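Long-range contacts in uncharacterized protein (Thermus thermophilus HB8, PDB 6SCE), which acts as a DNA nuclease in Type III CRISPR defence, activated by cyclic oligoadenylate: residues 320-325 with 349-354; 298-303 with 326-331. One frame throughout, in Å; residues are numbered along the deposited sequence.

Contact 1 of 2, residues 320-325 with 349-354; sequences LTTPEM and SGPWAL. With nucleotides of chain B.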
# COMPACT_ATOMS: atom_id res chain seq x y z
N LEU A 320 -15.97 2.30 7.24
CA LEU A 320 -15.76 3.72 7.45
C LEU A 320 -14.49 4.18 6.81
O LEU A 320 -13.47 3.52 6.92
CB LEU A 320 -15.70 4.03 8.95
CG LEU A 320 -16.92 3.73 9.80
CD1 LEU A 320 -16.70 4.09 11.27
CD2 LEU A 320 -18.13 4.45 9.26
N THR A 321 -14.53 5.33 6.15
CA THR A 321 -13.30 5.96 5.69
C THR A 321 -13.50 7.45 5.44
O THR A 321 -14.52 8.02 5.80
CB THR A 321 -12.68 5.22 4.47
OG1 THR A 321 -11.31 5.64 4.34
CG2 THR A 321 -13.45 5.46 3.20
N THR A 322 -12.48 8.07 4.88
CA THR A 322 -12.42 9.48 4.66
C THR A 322 -12.89 9.78 3.24
O THR A 322 -12.87 8.93 2.33
CB THR A 322 -10.99 10.01 4.83
OG1 THR A 322 -10.12 9.23 4.00
CG2 THR A 322 -10.54 9.90 6.25
N PRO A 323 -13.30 11.03 3.02
CA PRO A 323 -13.79 11.36 1.69
C PRO A 323 -12.76 11.18 0.61
O PRO A 323 -13.11 10.78 -0.48
CB PRO A 323 -14.24 12.83 1.82
CG PRO A 323 -13.81 13.30 3.15
CD PRO A 323 -13.36 12.14 3.97
N GLU A 324 -11.48 11.41 0.91
CA GLU A 324 -10.43 11.15 -0.09
C GLU A 324 -10.25 9.65 -0.47
O GLU A 324 -9.58 9.33 -1.45
CB GLU A 324 -9.10 11.79 0.32
CG GLU A 324 -8.51 11.35 1.66
CD GLU A 324 -8.90 12.26 2.82
OE1 GLU A 324 -8.03 12.74 3.59
OE2 GLU A 324 -10.09 12.51 2.98
N MSE A 325 -10.87 8.73 0.28
CA MSE A 325 -10.83 7.30 -0.06
C MSE A 325 -12.18 6.89 -0.61
O MSE A 325 -12.55 5.70 -0.56
CB MSE A 325 -10.49 6.48 1.21
CG MSE A 325 -9.10 6.67 1.80
SE MSE A 325 -7.81 5.70 0.67
CE MSE A 325 -6.25 6.24 1.74
N SER A 349 -15.11 12.86 8.93
CA SER A 349 -14.73 14.22 8.57
C SER A 349 -13.30 14.25 8.05
O SER A 349 -13.00 15.00 7.13
CB SER A 349 -14.86 15.16 9.78
OG SER A 349 -16.19 15.16 10.26
N GLY A 350 -12.43 13.42 8.62
CA GLY A 350 -11.06 13.35 8.12
C GLY A 350 -10.30 12.21 8.78
O GLY A 350 -10.83 11.52 9.65
N PRO A 351 -9.03 12.05 8.39
CA PRO A 351 -8.26 10.90 8.90
C PRO A 351 -7.89 10.99 10.36
O PRO A 351 -7.41 10.02 10.93
CB PRO A 351 -7.02 10.89 7.99
CG PRO A 351 -6.89 12.27 7.46
CD PRO A 351 -8.35 12.70 7.26
N TRP A 352 -8.11 12.15 10.97
CA TRP A 352 -7.89 12.36 12.39
C TRP A 352 -9.06 11.95 13.24
O TRP A 352 -8.97 12.03 14.46
CB TRP A 352 -7.62 13.86 12.67
CG TRP A 352 -8.83 14.69 12.23
CD1 TRP A 352 -9.97 14.95 12.95
CD2 TRP A 352 -9.01 15.33 10.95
NE1 TRP A 352 -10.85 15.69 12.18
CE2 TRP A 352 -10.28 15.95 10.97
CE3 TRP A 352 -8.21 15.44 9.81
CZ2 TRP A 352 -10.77 16.67 9.88
CZ3 TRP A 352 -8.70 16.16 8.73
CH2 TRP A 352 -9.97 16.76 8.78
N ALA A 353 -10.16 11.51 12.64
CA ALA A 353 -11.45 11.49 13.36
C ALA A 353 -11.69 10.22 14.18
O ALA A 353 -12.65 9.48 13.95
CB ALA A 353 -12.57 11.74 12.39
N LEU A 354 -10.80 10.00 15.13
CA LEU A 354 -10.83 8.87 16.04
C LEU A 354 -12.18 8.84 16.76
O LEU A 354 -12.83 7.81 16.85
CB LEU A 354 -9.71 9.02 17.03
CG LEU A 354 -9.59 7.98 18.13
CD1 LEU A 354 -8.17 7.94 18.66
CD2 LEU A 354 -10.58 8.23 19.27
P A B 3 -0.42 5.32 10.26
OP1 A B 3 -1.09 6.14 11.35
OP2 A B 3 0.31 4.12 10.79
O5' A B 3 -1.50 4.89 9.19
C5' A B 3 -1.17 4.37 7.89
C4' A B 3 -2.47 3.97 7.23
O4' A B 3 -3.29 5.16 7.01
C3' A B 3 -2.34 3.28 5.88
O3' A B 3 -3.14 2.12 5.94
C2' A B 3 -2.89 4.33 4.90
O2' A B 3 -3.46 3.78 3.73
C1' A B 3 -3.94 5.01 5.77
N9 A B 3 -4.30 6.33 5.32
C8 A B 3 -3.44 7.35 4.98
N7 A B 3 -4.08 8.45 4.64
C5 A B 3 -5.42 8.15 4.81
C6 A B 3 -6.59 8.91 4.62
N6 A B 3 -6.56 10.19 4.26
N1 A B 3 -7.76 8.30 4.89
C2 A B 3 -7.76 7.03 5.30
N3 A B 3 -6.73 6.21 5.50
C4 A B 3 -5.57 6.84 5.23

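Contact 2 of 2, residues 298-303 with 326-331; sequences VSEQAV and ESRLRW. With nucleotides of chain B.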
# COMPACT_ATOMS: atom_id res chain seq x y z
N VAL A 298 -11.44 1.55 5.58
CA VAL A 298 -11.00 1.30 4.22
C VAL A 298 -9.83 2.23 3.95
O VAL A 298 -9.88 3.43 4.21
CB VAL A 298 -12.13 1.50 3.18
CG1 VAL A 298 -11.59 1.32 1.77
CG2 VAL A 298 -13.24 0.50 3.43
N SER A 299 -8.75 1.65 3.44
CA SER A 299 -7.57 2.42 3.10
C SER A 299 -6.77 1.74 1.98
O SER A 299 -7.35 1.00 1.19
CB SER A 299 -6.76 2.73 4.35
OG SER A 299 -6.30 1.56 5.01
N GLU A 300 -5.48 2.03 1.85
CA GLU A 300 -4.76 1.69 0.64
C GLU A 300 -4.63 0.18 0.42
O GLU A 300 -4.75 -0.30 -0.70
CB GLU A 300 -3.39 2.38 0.62
CG GLU A 300 -2.49 1.98 -0.54
CD GLU A 300 -3.04 2.37 -1.91
OE1 GLU A 300 -3.78 3.38 -1.98
OE2 GLU A 300 -2.72 1.67 -2.93
N GLN A 301 -4.43 -0.59 1.48
CA GLN A 301 -4.23 -2.04 1.29
C GLN A 301 -5.53 -2.80 1.31
O GLN A 301 -6.25 -2.77 2.29
CB GLN A 301 -3.29 -2.59 2.34
CG GLN A 301 -1.94 -1.95 2.35
CD GLN A 301 -1.26 -1.98 1.00
OE1 GLN A 301 -1.20 -3.04 0.35
NE2 GLN A 301 -0.69 -0.85 0.59
N ALA A 302 -5.82 -3.49 0.22
CA ALA A 302 -7.04 -4.30 0.16
C ALA A 302 -6.89 -5.67 0.85
O ALA A 302 -7.87 -6.20 1.31
CB ALA A 302 -7.44 -4.52 -1.28
N VAL A 303 -5.68 -6.22 0.91
CA VAL A 303 -5.53 -7.60 1.40
C VAL A 303 -6.06 -7.83 2.83
O VAL A 303 -6.73 -8.81 3.07
CB VAL A 303 -4.08 -8.10 1.24
CG1 VAL A 303 -3.84 -9.39 1.99
CG2 VAL A 303 -3.75 -8.30 -0.25
N GLU A 326 -12.97 7.83 -1.16
CA GLU A 326 -14.30 7.48 -1.65
C GLU A 326 -14.26 6.35 -2.69
O GLU A 326 -15.05 5.44 -2.61
CB GLU A 326 -15.03 8.70 -2.22
CG GLU A 326 -16.39 8.35 -2.81
CD GLU A 326 -16.31 7.94 -4.27
OE1 GLU A 326 -15.34 8.33 -4.95
OE2 GLU A 326 -17.22 7.22 -4.73
N SER A 327 -13.34 6.40 -3.65
CA SER A 327 -13.26 5.35 -4.68
C SER A 327 -13.06 3.97 -4.05
O SER A 327 -13.76 3.01 -4.37
CB SER A 327 -12.10 5.59 -5.64
OG SER A 327 -12.29 6.80 -6.35
N ARG A 328 -12.11 3.87 -3.14
CA ARG A 328 -11.87 2.58 -2.48
C ARG A 328 -13.07 2.09 -1.69
O ARG A 328 -13.36 0.89 -1.65
CB ARG A 328 -10.61 2.63 -1.62
CG ARG A 328 -9.34 2.94 -2.43
CD ARG A 328 -9.04 1.81 -3.39
NE ARG A 328 -8.78 0.58 -2.64
CZ ARG A 328 -7.59 0.20 -2.19
NH1 ARG A 328 -6.51 0.94 -2.44
NH2 ARG A 328 -7.48 -0.92 -1.47
N LEU A 329 -13.78 3.01 -1.05
CA LEU A 329 -14.98 2.65 -0.32
C LEU A 329 -16.02 2.12 -1.30
O LEU A 329 -16.68 1.10 -1.03
CB LEU A 329 -15.53 3.84 0.46
CG LEU A 329 -16.81 3.63 1.26
CD1 LEU A 329 -16.59 2.59 2.33
CD2 LEU A 329 -17.26 4.94 1.89
N ARG A 330 -16.18 2.82 -2.42
CA ARG A 330 -17.16 2.39 -3.45
C ARG A 330 -16.88 0.95 -3.92
O ARG A 330 -17.79 0.11 -4.01
CB ARG A 330 -17.10 3.36 -4.64
CG ARG A 330 -18.03 3.03 -5.80
CD ARG A 330 -17.81 4.03 -6.95
NE ARG A 330 -18.73 3.80 -8.07
CZ ARG A 330 -18.68 4.45 -9.23
NH1 ARG A 330 -17.76 5.38 -9.46
NH2 ARG A 330 -19.56 4.16 -10.19
N TRP A 331 -15.62 0.63 -4.18
CA TRP A 331 -15.24 -0.70 -4.67
C TRP A 331 -15.41 -1.77 -3.60
O TRP A 331 -15.78 -2.89 -3.89
CB TRP A 331 -13.81 -0.71 -5.19
CG TRP A 331 -13.64 0.28 -6.29
CD1 TRP A 331 -14.56 0.59 -7.24
CD2 TRP A 331 -12.51 1.12 -6.54
NE1 TRP A 331 -14.08 1.56 -8.07
CE2 TRP A 331 -12.82 1.90 -7.66
CE3 TRP A 331 -11.27 1.28 -5.92
CZ2 TRP A 331 -11.93 2.82 -8.18
CZ3 TRP A 331 -10.39 2.21 -6.45
CH2 TRP A 331 -10.72 2.96 -7.56
P A B 4 -2.79 0.78 5.13
OP1 A B 4 -1.48 0.93 4.44
OP2 A B 4 -3.99 0.31 4.35
O5' A B 4 -2.57 -0.16 6.40
C5' A B 4 -2.45 -1.58 6.18
C4' A B 4 -1.62 -2.16 7.30
O4' A B 4 -1.75 -3.61 7.29
C3' A B 4 -0.14 -1.86 7.17
O3' A B 4 0.55 -1.71 8.41
C2' A B 4 0.36 -3.14 6.49
O2' A B 4 1.75 -3.32 6.62
C1' A B 4 -0.46 -4.17 7.24
N9 A B 4 -0.51 -5.49 6.63
C8 A B 4 -0.24 -6.66 7.29
N7 A B 4 -0.29 -7.71 6.51
C5 A B 4 -0.58 -7.20 5.25
C6 A B 4 -0.75 -7.81 3.99
N6 A B 4 -0.63 -9.12 3.76
N1 A B 4 -1.01 -6.99 2.93
C2 A B 4 -1.10 -5.67 3.15
N3 A B 4 -0.98 -4.99 4.29
C4 A B 4 -0.72 -5.82 5.32
P A B 3 -0.42 5.32 10.26
OP1 A B 3 -1.09 6.14 11.35
OP2 A B 3 0.31 4.12 10.79
O5' A B 3 -1.50 4.89 9.19
C5' A B 3 -1.17 4.37 7.89
C4' A B 3 -2.47 3.97 7.23
O4' A B 3 -3.29 5.16 7.01
C3' A B 3 -2.34 3.28 5.88
O3' A B 3 -3.14 2.12 5.94
C2' A B 3 -2.89 4.33 4.90
O2' A B 3 -3.46 3.78 3.73
C1' A B 3 -3.94 5.01 5.77
N9 A B 3 -4.30 6.33 5.32
C8 A B 3 -3.44 7.35 4.98
N7 A B 3 -4.08 8.45 4.64
C5 A B 3 -5.42 8.15 4.81
C6 A B 3 -6.59 8.91 4.62
N6 A B 3 -6.56 10.19 4.26
N1 A B 3 -7.76 8.30 4.89
C2 A B 3 -7.76 7.03 5.30
N3 A B 3 -6.73 6.21 5.50
C4 A B 3 -5.57 6.84 5.23
O HOH W 1 -6.08 3.36 -3.74

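Contact 1 of 2, residues 320-325 with 349-354
This contact forms an adenine pocket of a CARF-type, Rossmann-like domain, built where loops leave the ends of neighbouring parallel strands, 316-321 and 342-347. Thr-322 is central to the site because its branched side chain faces two partners at once. With OG1 in the crowded position between the backbone N and the carbonyl carbon (chi1 52°), the hydroxyl donates to N1 of A3 of chain B, with OG1 to N1 at 2.7 Å. The methyl, anti to the carbonyl carbon, is pressed instead against the peptide joining Gly-350 to Pro-351, Thr-322 CG2 lying 3.4 Å from Gly-350 C. Glu-324 reads the neighbouring group of the base: its chain, bent at chi2, swings OE1 back to accept from N6 of the base at 3.0 Å, a bent bond of 137°. A hydroxyl donor beside a carboxylate acceptor suits adenine, whose N1 accepts and whose N6 donates. Arg-114, from another loop, forms a salt bridge with the same OE1 and would probably steady the carboxylate.

The two segments also approach the base from opposite faces. Met-325, built as selenomethionine, lays its methyl under one, CE 3.6 Å from C4 of the base, while Pro-351 CB sits over the other face at its C6-N6 end, 3.8 Å from N6 of the base. The compact proline ring meets the Glu-324 chain at about a right angle, with Pro-351 CD 3.7 Å from Glu-324 OE1. Pro-351 and Trp-352 are the middle of a type I beta turn closed by Ala-353 N to Gly-350 O, 3.1 Å. Gly-350 fits here because a beta carbon would strike Trp-352 CH2; its CA instead rests over one face of the indole, 3.5 Å above the plane and offset toward the rim.

Contact 2 of 2, residues 298-303 with 326-331
Arg-328 reaches from its helix to loop 298-303 with its guanidinium end-on to one carbonyl: NH1 and NH2 both donate to Glu-300 O (2.8 and 2.9 Å). The oxygen lies in the guanidinium plane, but both nitrogens sit above the carbonyl plane, off its lone pairs. CG lies beside the backbone N; bends at chi2 and chi3 fold the chain, and chi4 of -89° turns the guanidinium. Ser-299 O lies over one guanidinium face. The Glu-300 carboxylate plane stands 87° from the guanidinium plane; the salt bridge from OE1 to Arg-328 NH1 is long, 3.7 Å, and a water bridges the pair, accepting from NH1 and donating to OE1.

The gripped loop follows strand 293-297 of the CARF-like Rossmann sheet and binds the oligoadenylate backbone: Ser-299 OG and Gln-301 N both donate to OP2 of A4 of chain B. An alanine in place of Arg-328 would remove both bonds to Glu-300 O and would probably loosen this phosphate-binding loop.

Nearer the strand, apolar branches suit the buried setting. Val-298 CG1 lies 3.8 Å from Arg-328 CB, and the Val-298 and Leu-329 side chains cross at about a right angle, CG2 to CD1 4.1 Å.

Overall arrangement
Both contacts are buried and share one Rossmann-like unit, but contact 1 has an exposed margin at Ser-349, whereas none of the touching residues of contact 2, nearer the centre of the chain, is exposed. The strand end and short 3-10 segment belong to contact 1, and the helix that follows to contact 2. They are tied where strand 316-321 runs beside the end of 293-297: Leu-320 O and Val-298 N, and Thr-321 OG1 and Val-298 O, probably hydrogen-bond. Contact 1 joins two loops mainly by van der Waals packing and recognises a base with side chains; contact 2 joins loop to helix through a charged arginine, and its loop holds phosphate and ribose partly with backbone N-H groups.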